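Local coordinates for 3-oxoacyl-(Acyl-carrier protein) synthase (Burkholderia xenovorans, PDB 4EFI) that probably acts as a 3-oxoacyl-[acyl-carrier-protein] synthase, like other KAS III members of the thiolase superfamily, at residues R18-S28 and V343-T354; A73-W83 and A176-T184. All coordinates share one frame; numbering follows the deposited sequence. Where two conformers were deposited one is given.

Contact 1 of 2, residues R18-S28 and V343-T354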
ATOM      1  N   ARG A  18       7.424  10.313  14.170  0.57 13.72           N
ATOM      2  CA  ARG A  18       6.815  11.044  13.070  0.57 13.70           C
ATOM      3  C   ARG A  18       7.329  10.529  11.741  0.57 13.00           C
ATOM      4  O   ARG A  18       8.442   9.990  11.642  0.57 14.02           O
ATOM      5  CB  ARG A  18       7.115  12.548  13.174  0.57 15.74           C
ATOM      6  CG  ARG A  18       8.590  12.906  13.114  0.57 16.32           C
ATOM      7  CD  ARG A  18       8.859  14.406  13.305  0.57 20.37           C
ATOM      8  NE  ARG A  18       8.560  15.194  12.110  0.57 20.88           N
ATOM      9  CZ  ARG A  18       9.384  15.330  11.074  0.57 19.78           C
ATOM     10  NH1 ARG A  18       9.020  16.059  10.029  0.57 28.23           N
ATOM     11  NH2 ARG A  18      10.567  14.732  11.080  0.57 22.07           N
ATOM     12  N   ILE A  19       6.510  10.688  10.712  1.00 12.71           N
ATOM     13  CA  ILE A  19       6.952  10.480   9.357  1.00 12.68           C
ATOM     14  C   ILE A  19       7.906  11.622   8.999  1.00 13.07           C
ATOM     15  O   ILE A  19       7.570  12.805   9.150  1.00 14.16           O
ATOM     16  CB  ILE A  19       5.775  10.433   8.373  1.00 12.77           C
ATOM     17  CG1 ILE A  19       4.890   9.231   8.685  1.00 12.79           C
ATOM     18  CG2 ILE A  19       6.287  10.377   6.946  1.00 14.82           C
ATOM     19  CD1 ILE A  19       3.594   9.178   7.883  1.00 14.90           C
ATOM     20  N   ALA A  20       9.094  11.264   8.516  1.00 12.53           N
ATOM     21  CA  ALA A  20      10.121  12.235   8.162  1.00 13.15           C
ATOM     22  C   ALA A  20      10.274  12.452   6.651  1.00 12.40           C
ATOM     23  O   ALA A  20      10.884  13.439   6.236  1.00 14.55           O
ATOM     24  CB  ALA A  20      11.457  11.784   8.751  1.00 15.10           C
ATOM     25  N   GLY A  21       9.759  11.548   5.827  1.00 11.96           N
ATOM     26  CA  GLY A  21       9.888  11.657   4.378  1.00 12.28           C
ATOM     27  C   GLY A  21       9.302  10.436   3.717  1.00 11.95           C
ATOM     28  O   GLY A  21       9.207   9.379   4.370  1.00 12.53           O
ATOM     29  N   VAL A  22       8.907  10.558   2.453  1.00 12.42           N
ATOM     30  CA  VAL A  22       8.356   9.431   1.691  1.00 11.82           C
ATOM     31  C   VAL A  22       8.799   9.578   0.228  1.00 11.41           C
ATOM     32  O   VAL A  22       8.665  10.652  -0.357  1.00 12.40           O
ATOM     33  CB  VAL A  22       6.810   9.412   1.693  1.00 12.69           C
ATOM     34  CG1 VAL A  22       6.283   8.142   1.009  1.00 14.25           C
ATOM     35  CG2 VAL A  22       6.228   9.546   3.085  1.00 16.37           C
ATOM     36  N   VAL A  23       9.381   8.528  -0.339  1.00 10.74           N
ATOM     37  CA  VAL A  23       9.671   8.514  -1.766  1.00 11.28           C
ATOM     38  C   VAL A  23       9.061   7.260  -2.404  1.00 10.18           C
ATOM     39  O   VAL A  23       9.159   6.147  -1.838  1.00 11.54           O
ATOM     40  CB  VAL A  23      11.183   8.540  -2.055  1.00 12.19           C
ATOM     41  CG1 VAL A  23      11.478   8.404  -3.539  1.00 12.11           C
ATOM     42  CG2 VAL A  23      11.794   9.821  -1.517  1.00 13.38           C
ATOM     43  N   SER A  24       8.492   7.420  -3.586  1.00 10.06           N
ATOM     44  CA  SER A  24       7.979   6.300  -4.379  1.00 10.21           C
ATOM     45  C   SER A  24       8.829   6.152  -5.620  1.00 11.75           C
ATOM     46  O   SER A  24       9.259   7.164  -6.196  1.00 12.83           O
ATOM     47  CB  SER A  24       6.539   6.547  -4.811  1.00 11.92           C
ATOM     48  OG  SER A  24       5.679   6.730  -3.703  1.00 13.75           O
ATOM     49  N   CYS A  25       9.015   4.922  -6.067  1.00 10.71           N
ATOM     50  CA  CYS A  25       9.693   4.618  -7.326  1.00 11.10           C
ATOM     51  C   CYS A  25       8.805   3.687  -8.138  1.00 11.59           C
ATOM     52  O   CYS A  25       8.381   2.613  -7.669  1.00 12.62           O
ATOM     53  CB  CYS A  25      11.046   3.943  -7.075  1.00 11.53           C
ATOM     54  SG  CYS A  25      11.932   3.529  -8.604  1.00 13.72           S
ATOM     55  N   VAL A  26       8.505   4.084  -9.365  1.00 11.31           N
ATOM     56  CA  VAL A  26       7.702   3.290 -10.287  1.00 11.97           C
ATOM     57  C   VAL A  26       8.535   2.863 -11.492  1.00 12.20           C
ATOM     58  O   VAL A  26       9.472   3.550 -11.888  1.00 13.00           O
ATOM     59  CB  VAL A  26       6.446   4.045 -10.774  1.00 12.19           C
ATOM     60  CG1 VAL A  26       5.526   4.298  -9.618  1.00 13.88           C
ATOM     61  CG2 VAL A  26       6.801   5.372 -11.503  1.00 14.51           C
ATOM     62  N   PRO A  27       8.211   1.715 -12.096  1.00 11.94           N
ATOM     63  CA  PRO A  27       8.852   1.352 -13.363  1.00 12.24           C
ATOM     64  C   PRO A  27       8.666   2.450 -14.390  1.00 12.30           C
ATOM     65  O   PRO A  27       7.616   3.061 -14.494  1.00 13.19           O
ATOM     66  CB  PRO A  27       8.121   0.054 -13.764  1.00 12.92           C
ATOM     67  CG  PRO A  27       7.705  -0.529 -12.465  1.00 12.53           C
ATOM     68  CD  PRO A  27       7.293   0.672 -11.630  1.00 12.13           C
ATOM     69  N   SER A  28       9.695   2.679 -15.197  1.00 12.66           N
ATOM     70  CA  SER A  28       9.615   3.624 -16.293  1.00 14.02           C
ATOM     71  C   SER A  28       8.750   3.096 -17.432  1.00 13.30           C
ATOM     72  O   SER A  28       8.284   3.897 -18.235  1.00 14.65           O
ATOM     73  CB  SER A  28      11.010   3.990 -16.815  1.00 14.81           C
ATOM     74  OG  SER A  28      11.670   2.873 -17.322  1.00 15.61           O
ATOM     75  N   VAL A 343       0.945  14.954   9.673  1.00 15.59           N
ATOM     76  CA  VAL A 343       2.147  14.707   8.895  1.00 16.05           C
ATOM     77  C   VAL A 343       2.656  16.002   8.270  1.00 16.51           C
ATOM     78  O   VAL A 343       1.889  16.734   7.653  1.00 16.78           O
ATOM     79  CB  VAL A 343       1.868  13.721   7.765  1.00 15.57           C
ATOM     80  CG1 VAL A 343       3.127  13.478   6.957  1.00 16.53           C
ATOM     81  CG2 VAL A 343       1.278  12.391   8.297  1.00 15.97           C
ATOM     82  N   GLY A 344       3.939  16.302   8.443  1.00 16.02           N
ATOM     83  CA  GLY A 344       4.550  17.435   7.780  1.00 16.77           C
ATOM     84  C   GLY A 344       4.625  18.679   8.649  1.00 17.28           C
ATOM     85  O   GLY A 344       4.201  18.675   9.813  1.00 18.76           O
ATOM     86  N   PRO A 345       5.166  19.763   8.096  1.00 16.67           N
ATOM     87  CA  PRO A 345       5.645  19.828   6.710  1.00 16.82           C
ATOM     88  C   PRO A 345       6.839  18.941   6.420  1.00 18.74           C
ATOM     89  O   PRO A 345       7.664  18.707   7.309  1.00 19.56           O
ATOM     90  CB  PRO A 345       6.030  21.294   6.529  1.00 19.23           C
ATOM     91  CG  PRO A 345       6.238  21.828   7.901  1.00 21.07           C
ATOM     92  CD  PRO A 345       5.362  21.033   8.813  1.00 18.64           C
ATOM     93  N   LEU A 346       6.921  18.476   5.180  1.00 18.44           N
ATOM     94  CA  LEU A 346       8.002  17.613   4.721  1.00 17.20           C
ATOM     95  C   LEU A 346       8.567  18.146   3.428  1.00 16.79           C
ATOM     96  O   LEU A 346       7.810  18.423   2.496  1.00 17.70           O
ATOM     97  CB  LEU A 346       7.489  16.195   4.451  1.00 17.88           C
ATOM     98  CG  LEU A 346       6.853  15.408   5.587  1.00 18.10           C
ATOM     99  CD1 LEU A 346       6.472  14.015   5.099  1.00 18.29           C
ATOM    100  CD2 LEU A 346       7.791  15.349   6.783  1.00 21.23           C
ATOM    101  N   ASN A 347       9.886  18.250   3.353  1.00 16.17           N
ATOM    102  CA  ASN A 347      10.560  18.583   2.103  1.00 18.05           C
ATOM    103  C   ASN A 347      10.837  17.390   1.190  1.00 17.61           C
ATOM    104  O   ASN A 347      10.911  17.543  -0.026  1.00 18.58           O
ATOM    105  CB  ASN A 347      11.892  19.284   2.385  1.00 21.02           C
ATOM    106  CG  ASN A 347      11.723  20.655   3.006  1.00 32.07           C
ATOM    107  OD1 ASN A 347      10.788  21.392   2.678  1.00 35.51           O
ATOM    108  ND2 ASN A 347      12.635  21.009   3.911  1.00 36.84           N
ATOM    109  N   ILE A 348      11.003  16.199   1.773  1.00 14.94           N
ATOM    110  CA  ILE A 348      11.389  15.020   1.011  1.00 15.26           C
ATOM    111  C   ILE A 348      10.161  14.161   0.796  1.00 14.70           C
ATOM    112  O   ILE A 348       9.843  13.259   1.585  1.00 15.04           O
ATOM    113  CB  ILE A 348      12.554  14.235   1.662  1.00 15.51           C
ATOM    114  CG1 ILE A 348      13.710  15.188   1.964  1.00 17.62           C
ATOM    115  CG2 ILE A 348      13.037  13.119   0.758  1.00 16.88           C
ATOM    116  CD1 ILE A 348      14.217  15.967   0.733  1.00 19.16           C
ATOM    117  N   VAL A 349       9.426  14.499  -0.252  1.00 13.89           N
ATOM    118  CA  VAL A 349       8.263  13.765  -0.716  1.00 13.45           C
ATOM    119  C   VAL A 349       8.409  13.755  -2.231  1.00 14.86           C
ATOM    120  O   VAL A 349       8.377  14.823  -2.856  1.00 17.48           O
ATOM    121  CB  VAL A 349       6.959  14.484  -0.348  1.00 14.81           C
ATOM    122  CG1 VAL A 349       5.754  13.726  -0.904  1.00 16.05           C
ATOM    123  CG2 VAL A 349       6.858  14.668   1.160  1.00 15.88           C
ATOM    124  N   ASP A 350       8.617  12.602  -2.854  1.00 13.61           N
ATOM    125  CA  ASP A 350       8.969  12.569  -4.272  1.00 14.39           C
ATOM    126  C   ASP A 350       8.555  11.263  -4.915  1.00 12.42           C
ATOM    127  O   ASP A 350       8.377  10.276  -4.230  1.00 12.53           O
ATOM    128  CB  ASP A 350      10.469  12.782  -4.446  1.00 18.36           C
ATOM    129  CG  ASP A 350      10.801  13.719  -5.603  1.00 30.00           C
ATOM    130  OD1 ASP A 350       9.996  13.840  -6.566  1.00 27.48           O
ATOM    131  OD2 ASP A 350      11.877  14.345  -5.527  1.00 37.87           O
ATOM    132  N   THR A 351       8.402  11.302  -6.233  1.00 13.27           N
ATOM    133  CA  THR A 351       8.091  10.139  -7.049  1.00 12.64           C
ATOM    134  C   THR A 351       9.125  10.095  -8.166  1.00 13.85           C
ATOM    135  O   THR A 351       9.287  11.084  -8.899  1.00 15.73           O
ATOM    136  CB  THR A 351       6.682  10.205  -7.665  1.00 13.96           C
ATOM    137  OG1 THR A 351       5.721  10.503  -6.648  1.00 15.68           O
ATOM    138  CG2 THR A 351       6.336   8.904  -8.315  1.00 14.69           C
ATOM    139  N   ILE A 352       9.868   8.996  -8.270  1.00 12.70           N
ATOM    140  CA  ILE A 352      10.904   8.819  -9.278  1.00 13.64           C
ATOM    141  C   ILE A 352      10.577   7.571 -10.085  1.00 12.43           C
ATOM    142  O   ILE A 352       9.695   6.800  -9.722  1.00 12.55           O
ATOM    143  CB  ILE A 352      12.307   8.675  -8.638  1.00 13.51           C
ATOM    144  CG1 ILE A 352      12.375   7.461  -7.701  1.00 13.40           C
ATOM    145  CG2 ILE A 352      12.650   9.943  -7.852  1.00 15.34           C
ATOM    146  CD1 ILE A 352      13.779   7.136  -7.195  1.00 16.17           C
ATOM    147  N   GLU A 353      11.300   7.353 -11.172  1.00 13.56           N
ATOM    148  CA  GLU A 353      11.138   6.115 -11.913  1.00 13.87           C
ATOM    149  C   GLU A 353      12.448   5.377 -12.026  1.00 15.42           C
ATOM    150  O   GLU A 353      13.522   5.916 -11.736  1.00 16.71           O
ATOM    151  CB  GLU A 353      10.464   6.338 -13.271  1.00 19.21           C
ATOM    152  CG  GLU A 353      11.208   7.171 -14.212  1.00 21.07           C
ATOM    153  CD  GLU A 353      10.433   7.492 -15.529  1.00 23.72           C
ATOM    154  OE1 GLU A 353       9.213   7.203 -15.715  1.00 19.71           O
ATOM    155  OE2 GLU A 353      11.094   8.064 -16.423  1.00 29.69           O
ATOM    156  N   THR A 354      12.360   4.117 -12.411  1.00 13.97           N
ATOM    157  CA  THR A 354      13.547   3.317 -12.619  1.00 14.54           C
ATOM    158  C   THR A 354      14.376   3.837 -13.790  1.00 17.08           C
ATOM    159  O   THR A 354      13.896   4.650 -14.604  1.00 18.26           O
ATOM    160  CB  THR A 354      13.176   1.860 -12.932  1.00 14.62           C
ATOM    161  OG1 THR A 354      12.308   1.819 -14.077  1.00 14.69           O
ATOM    162  CG2 THR A 354      12.480   1.203 -11.759  1.00 13.55           C
ATOM    163  OXT THR A 354      15.530   3.420 -13.940  1.00 19.71           O
TER
HETATM  164  O   HOH W   1       5.618  14.496  10.049  1.00 20.75           O
HETATM  165  O   HOH W   2      11.189  15.674   4.597  1.00 19.81           O
HETATM  166  O   HOH W   3      13.339   0.468 -16.136  1.00 17.30           O
HETATM  167  O   HOH W   4       8.632   6.565 -18.453  1.00 19.70           O
HETATM  168  O   HOH W   5      14.392   4.083 -17.076  1.00 22.21           O
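With chi1 of Ile352 at 60°, its CG1 stands between the backbone N and the carbonyl carbon and bears on Cys25 CB at 3.8 Å. The hydroxyl of Thr354 takes the same position on its own residue (chi1 57°), which puts OG1 where Ser28 N can donate to it over 3.0 Å, closing the pairing one step beyond the last backbone bond. From Val22 to Val26 the chains form a parallel ladder: Val22, Ser24 and Val26 each use both N-H and C=O toward the partner strand, beginning with Val22 N to Ile348 O at 3.0 Å and ending with Thr354 N to Val26 O; the bond from Ile352 N to Ser24 O, 2.8 Å, is fairly straight at 168° at the hydrogen. Strand 349-353, the last of the chain, thereby becomes an outermost strand of a six-stranded mixed sheet in this thiolase-type fold, added beside strand 17-26 near the N-terminus. Val23, Cys25 and Ile352 point to one face, Val22, Ser24 and Thr351 to the other, where the hydroxyls of Ser24 and Thr351 both bond to Thr311. Before the ladder the chains part, and one water bridges Ala20 O to Ile348 N, a second Ile19 O to Gly344 N. Leu346 packs there, its CD2 3.5 Å from Ile19 O. Near the C-terminus, Glu353 lies against Ser28, CD to CB 3.8 Å, while its OE1 pairs with Arg58.

Contact 2 of 2, residues A73-W83 and A176-T184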
ATOM      1  N   ALA A  73      13.924   3.962  -4.260  1.00 11.68           N
ATOM      2  CA  ALA A  73      13.203   4.957  -3.471  1.00 11.96           C
ATOM      3  C   ALA A  73      13.986   5.290  -2.212  1.00 12.70           C
ATOM      4  O   ALA A  73      14.087   6.449  -1.820  1.00 12.21           O
ATOM      5  CB  ALA A  73      11.802   4.440  -3.109  1.00 13.18           C
ATOM      6  N   GLY A  74      14.554   4.261  -1.591  1.00 12.02           N
ATOM      7  CA  GLY A  74      15.315   4.416  -0.364  1.00 12.26           C
ATOM      8  C   GLY A  74      16.565   5.257  -0.555  1.00 12.43           C
ATOM      9  O   GLY A  74      16.896   6.108   0.274  1.00 13.15           O
ATOM     10  N   GLU A  75      17.292   5.022  -1.638  1.00 13.04           N
ATOM     11  CA  GLU A  75      18.472   5.830  -1.954  1.00 13.56           C
ATOM     12  C   GLU A  75      18.116   7.284  -2.095  1.00 12.47           C
ATOM     13  O   GLU A  75      18.815   8.164  -1.572  1.00 13.43           O
ATOM     14  CB  GLU A  75      19.134   5.311  -3.233  1.00 14.05           C
ATOM     15  CG  GLU A  75      19.795   3.945  -2.994  1.00 18.67           C
ATOM     16  CD  GLU A  75      20.259   3.222  -4.244  1.00 27.67           C
ATOM     17  OE1 GLU A  75      19.653   3.387  -5.321  1.00 27.02           O
ATOM     18  OE2 GLU A  75      21.232   2.450  -4.111  1.00 34.94           O
ATOM     19  N   LYS A  76      17.037   7.572  -2.805  1.00 12.97           N
ATOM     20  CA  LYS A  76      16.611   8.943  -3.003  1.00 14.01           C
ATOM     21  C   LYS A  76      16.160   9.572  -1.683  1.00 12.13           C
ATOM     22  O   LYS A  76      16.475  10.730  -1.394  1.00 13.76           O
ATOM     23  CB  LYS A  76      15.488   8.979  -4.054  1.00 15.09           C
ATOM     24  CG  LYS A  76      14.910  10.332  -4.354  1.00 15.52           C
ATOM     25  CD  LYS A  76      15.876  11.204  -5.112  1.00 19.41           C
ATOM     26  CE  LYS A  76      15.202  12.490  -5.556  1.00 24.76           C
ATOM     27  NZ  LYS A  76      16.073  13.241  -6.513  1.00 28.90           N
ATOM     28  N   LEU A  77      15.430   8.808  -0.881  1.00 11.97           N
ATOM     29  CA  LEU A  77      14.955   9.286   0.407  1.00 13.09           C
ATOM     30  C   LEU A  77      16.106   9.623   1.359  1.00 12.86           C
ATOM     31  O   LEU A  77      16.141  10.698   1.966  1.00 13.72           O
ATOM     32  CB  LEU A  77      14.065   8.221   1.033  1.00 12.93           C
ATOM     33  CG  LEU A  77      13.557   8.450   2.459  1.00 13.16           C
ATOM     34  CD1 LEU A  77      12.580   9.603   2.547  1.00 13.70           C
ATOM     35  CD2 LEU A  77      12.906   7.172   2.999  1.00 13.06           C
ATOM     36  N   LEU A  78      17.048   8.696   1.493  1.00 12.90           N
ATOM     37  CA  LEU A  78      18.180   8.910   2.383  1.00 13.82           C
ATOM     38  C   LEU A  78      19.021  10.097   1.928  1.00 14.67           C
ATOM     39  O   LEU A  78      19.505  10.882   2.755  1.00 14.63           O
ATOM     40  CB  LEU A  78      19.055   7.660   2.489  1.00 12.81           C
ATOM     41  CG  LEU A  78      18.403   6.472   3.201  1.00 13.54           C
ATOM     42  CD1 LEU A  78      19.212   5.219   3.001  1.00 14.97           C
ATOM     43  CD2 LEU A  78      18.179   6.746   4.684  1.00 14.73           C
ATOM     44  N   ALA A  79      19.242  10.225   0.623  1.00 14.01           N
ATOM     45  CA  ALA A  79      20.004  11.356   0.104  1.00 13.84           C
ATOM     46  C   ALA A  79      19.291  12.652   0.396  1.00 14.56           C
ATOM     47  O   ALA A  79      19.923  13.632   0.760  1.00 16.14           O
ATOM     48  CB  ALA A  79      20.225  11.199  -1.387  1.00 15.90           C
ATOM     49  N   GLY A  80      17.985  12.699   0.189  1.00 14.46           N
ATOM     50  CA  GLY A  80      17.222  13.901   0.470  1.00 14.34           C
ATOM     51  C   GLY A  80      17.243  14.307   1.928  1.00 14.67           C
ATOM     52  O   GLY A  80      17.371  15.482   2.257  1.00 17.11           O
ATOM     53  N   LEU A  81      17.060  13.350   2.810  1.00 14.89           N
ATOM     54  CA  LEU A  81      17.074  13.607   4.241  1.00 14.63           C
ATOM     55  C   LEU A  81      18.467  13.899   4.767  1.00 15.88           C
ATOM     56  O   LEU A  81      18.603  14.528   5.810  1.00 17.79           O
ATOM     57  CB  LEU A  81      16.515  12.406   5.007  1.00 16.11           C
ATOM     58  CG  LEU A  81      15.013  12.222   4.846  1.00 17.07           C
ATOM     59  CD1 LEU A  81      14.570  10.895   5.456  1.00 15.60           C
ATOM     60  CD2 LEU A  81      14.227  13.364   5.456  1.00 20.22           C
ATOM     61  N   GLY A  82      19.491  13.399   4.078  1.00 15.60           N
ATOM     62  CA  GLY A  82      20.854  13.485   4.578  1.00 15.87           C
ATOM     63  C   GLY A  82      21.110  12.546   5.732  1.00 15.89           C
ATOM     64  O   GLY A  82      21.998  12.799   6.558  1.00 17.23           O
ATOM     65  N   TRP A  83      20.373  11.441   5.788  1.00 14.98           N
ATOM     66  CA  TRP A  83      20.581  10.440   6.821  1.00 14.88           C
ATOM     67  C   TRP A  83      21.722   9.508   6.422  1.00 15.49           C
ATOM     68  O   TRP A  83      21.678   8.902   5.341  1.00 17.47           O
ATOM     69  CB  TRP A  83      19.308   9.621   7.000  1.00 15.34           C
ATOM     70  CG  TRP A  83      18.226  10.298   7.777  1.00 15.16           C
ATOM     71  CD1 TRP A  83      18.192  11.581   8.189  1.00 15.07           C
ATOM     72  CD2 TRP A  83      17.013   9.691   8.240  1.00 13.86           C
ATOM     73  NE1 TRP A  83      17.035  11.831   8.890  1.00 15.27           N
ATOM     74  CE2 TRP A  83      16.293  10.676   8.930  1.00 13.88           C
ATOM     75  CE3 TRP A  83      16.471   8.409   8.134  1.00 14.55           C
ATOM     76  CZ2 TRP A  83      15.047  10.421   9.525  1.00 15.72           C
ATOM     77  CZ3 TRP A  83      15.236   8.157   8.738  1.00 13.46           C
ATOM     78  CH2 TRP A  83      14.548   9.152   9.423  1.00 14.18           C
ATOM     79  N   ALA A 176       4.577  -0.550  -8.039  1.00 11.45           N
ATOM     80  CA  ALA A 176       5.302   0.540  -7.401  1.00 12.07           C
ATOM     81  C   ALA A 176       6.040   0.049  -6.161  1.00 12.08           C
ATOM     82  O   ALA A 176       5.641  -0.932  -5.545  1.00 11.89           O
ATOM     83  CB  ALA A 176       4.344   1.660  -7.032  1.00 12.41           C
ATOM     84  N   GLY A 177       7.092   0.765  -5.782  1.00 12.49           N
ATOM     85  CA  GLY A 177       7.798   0.519  -4.539  1.00 12.14           C
ATOM     86  C   GLY A 177       8.013   1.837  -3.821  1.00 12.25           C
ATOM     87  O   GLY A 177       8.162   2.868  -4.465  1.00 15.97           O
ATOM     88  N   THR A 178       8.024   1.816  -2.492  1.00 11.31           N
ATOM     89  CA  THR A 178       8.134   3.059  -1.727  1.00 11.14           C
ATOM     90  C   THR A 178       9.012   2.857  -0.515  1.00 11.10           C
ATOM     91  O   THR A 178       9.199   1.740  -0.016  1.00 11.56           O
ATOM     92  CB  THR A 178       6.754   3.560  -1.264  1.00 10.79           C
ATOM     93  OG1 THR A 178       6.244   2.733  -0.207  1.00 11.52           O
ATOM     94  CG2 THR A 178       5.762   3.596  -2.410  1.00 12.36           C
ATOM     95  N   MET A 179       9.590   3.962  -0.052  1.00 11.00           N
ATOM     96  CA  MET A 179      10.313   3.989   1.205  1.00 10.91           C
ATOM     97  C   MET A 179       9.821   5.167   2.030  1.00 11.11           C
ATOM     98  O   MET A 179       9.795   6.287   1.532  1.00 12.24           O
ATOM     99  CB  MET A 179      11.838   4.060   0.983  1.00 12.49           C
ATOM    100  CG  MET A 179      12.634   3.738   2.250  1.00 11.73           C
ATOM    101  SD  MET A 179      12.640   1.956   2.627  1.00 12.02           S
ATOM    102  CE  MET A 179      13.967   1.411   1.573  1.00 12.83           C
ATOM    103  N   THR A 180       9.463   4.895   3.281  1.00 10.56           N
ATOM    104  CA  THR A 180       9.016   5.892   4.249  1.00 12.28           C
ATOM    105  C   THR A 180       9.999   5.915   5.402  1.00 11.89           C
ATOM    106  O   THR A 180      10.396   4.853   5.915  1.00 12.21           O
ATOM    107  CB  THR A 180       7.612   5.539   4.801  1.00 12.43           C
ATOM    108  OG1 THR A 180       6.663   5.556   3.727  1.00 12.02           O
ATOM    109  CG2 THR A 180       7.149   6.540   5.875  1.00 13.15           C
ATOM    110  N   ALA A 181      10.416   7.112   5.804  1.00 11.49           N
ATOM    111  CA  ALA A 181      11.325   7.304   6.938  1.00 12.45           C
ATOM    112  C   ALA A 181      10.508   7.701   8.142  1.00 11.88           C
ATOM    113  O   ALA A 181       9.669   8.594   8.054  1.00 12.56           O
ATOM    114  CB  ALA A 181      12.322   8.421   6.636  1.00 13.28           C
ATOM    115  N   LEU A 182      10.784   7.061   9.269  1.00 11.88           N
ATOM    116  CA  LEU A 182      10.207   7.422  10.554  1.00 12.25           C
ATOM    117  C   LEU A 182      11.324   7.820  11.499  1.00 12.83           C
ATOM    118  O   LEU A 182      12.385   7.220  11.488  1.00 12.73           O
ATOM    119  CB  LEU A 182       9.456   6.252  11.190  1.00 12.02           C
ATOM    120  CG  LEU A 182       8.391   5.573  10.366  1.00 11.29           C
ATOM    121  CD1 LEU A 182       7.813   4.434  11.196  1.00 13.96           C
ATOM    122  CD2 LEU A 182       7.287   6.546   9.952  1.00 13.39           C
ATOM    123  N   GLU A 183      11.070   8.809  12.350  1.00 13.24           N
ATOM    124  CA  GLU A 183      12.068   9.274  13.319  1.00 13.94           C
ATOM    125  C   GLU A 183      11.428   9.640  14.655  1.00 14.54           C
ATOM    126  O   GLU A 183      10.290  10.094  14.718  1.00 14.70           O
ATOM    127  CB  GLU A 183      12.847  10.495  12.786  1.00 15.18           C
ATOM    128  CG  GLU A 183      14.103  10.833  13.606  1.00 15.27           C
ATOM    129  CD  GLU A 183      14.994  11.894  12.986  1.00 16.01           C
ATOM    130  OE1 GLU A 183      14.462  12.824  12.352  1.00 17.58           O
ATOM    131  OE2 GLU A 183      16.228  11.784  13.165  1.00 16.19           O
ATOM    132  N   THR A 184      12.178   9.444  15.725  0.69 15.03           N
ATOM    133  CA  THR A 184      11.812   9.945  17.031  0.69 17.11           C
ATOM    134  C   THR A 184      11.450  11.443  16.925  0.69 17.92           C
ATOM    135  O   THR A 184      12.102  12.213  16.202  0.69 18.95           O
ATOM    136  CB  THR A 184      12.968   9.635  18.043  0.69 20.64           C
ATOM    137  OG1 THR A 184      12.650  10.136  19.344  0.69 25.35           O
ATOM    138  CG2 THR A 184      14.278  10.200  17.576  0.69 19.86           C
TER
HETATM  139  O   HOH W   6      16.151  14.065  10.472  1.00 23.08           O
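Helix segment 73-81 runs over strand 176-184 with the axes 7.4 Å apart at closest and their directions 29° from parallel, the backbones coming nearest where Gly74 CA faces Met179 CA at 5.3 Å. This is the helix-on-sheet layer of an alpha/beta fold, here the thiolase type, and no direct hydrogen bond joins the two segments. Gly74 lets the strand in: Met179 CB sits 3.7 Å from its CA, and the methionine chain, bent at chi2 and chi3, curls its CE back to the same glycine. Leu77 meets this side chain at about a right angle. Its CG is turned away from the backbone N (chi1 174°), and CD2 drops onto Met179 CG at 3.5 Å and onto the methyl of Ala181. That small methyl also receives Leu81 CD1 at 3.5 Å and Trp83 CZ3 at 3.6 Å. Gly82, at positive phi, is the C-prime residue of a Schellman motif ending the helix, in which Trp83 N reaches back to Leu78 O, and the chain turns the indole down to the strand. Leu81 CD1 lies over the centre of one indole face, while Leu182 O approaches the ring edge. The carboxylate of Glu183 is inclined 57° to the ring and makes a salt bridge with Arg149 through OE2; its OE1 accepts from a water that in turn takes the Trp83 NE1 hydrogen at 2.9 Å.

In the fold
Contacts 1 and 2 share one sheet, in which strands 17-26 and 176-184 are antiparallel neighbours, and their centres lie about 7 Å apart. The joint is direct: Ala20 N approaches Ala181 O, and Cys25 N approaches Gly177 O, both probable hydrogen bonds. Contact 1 works within the sheet, at its edge, and is partly buried, strand 17-26 inside and the C-terminal end exposed; it relies on backbone bonds, with bridging waters at both ends and charged groups where the C-terminus emerges. Contact 2 works between layers, is buried, and relies on apolar side chains, its polar chemistry confined to the end at Trp83 and Glu183. Val23 ties them together: its side chain packs on Leu77, and its carbonyl oxygen touches Ala73.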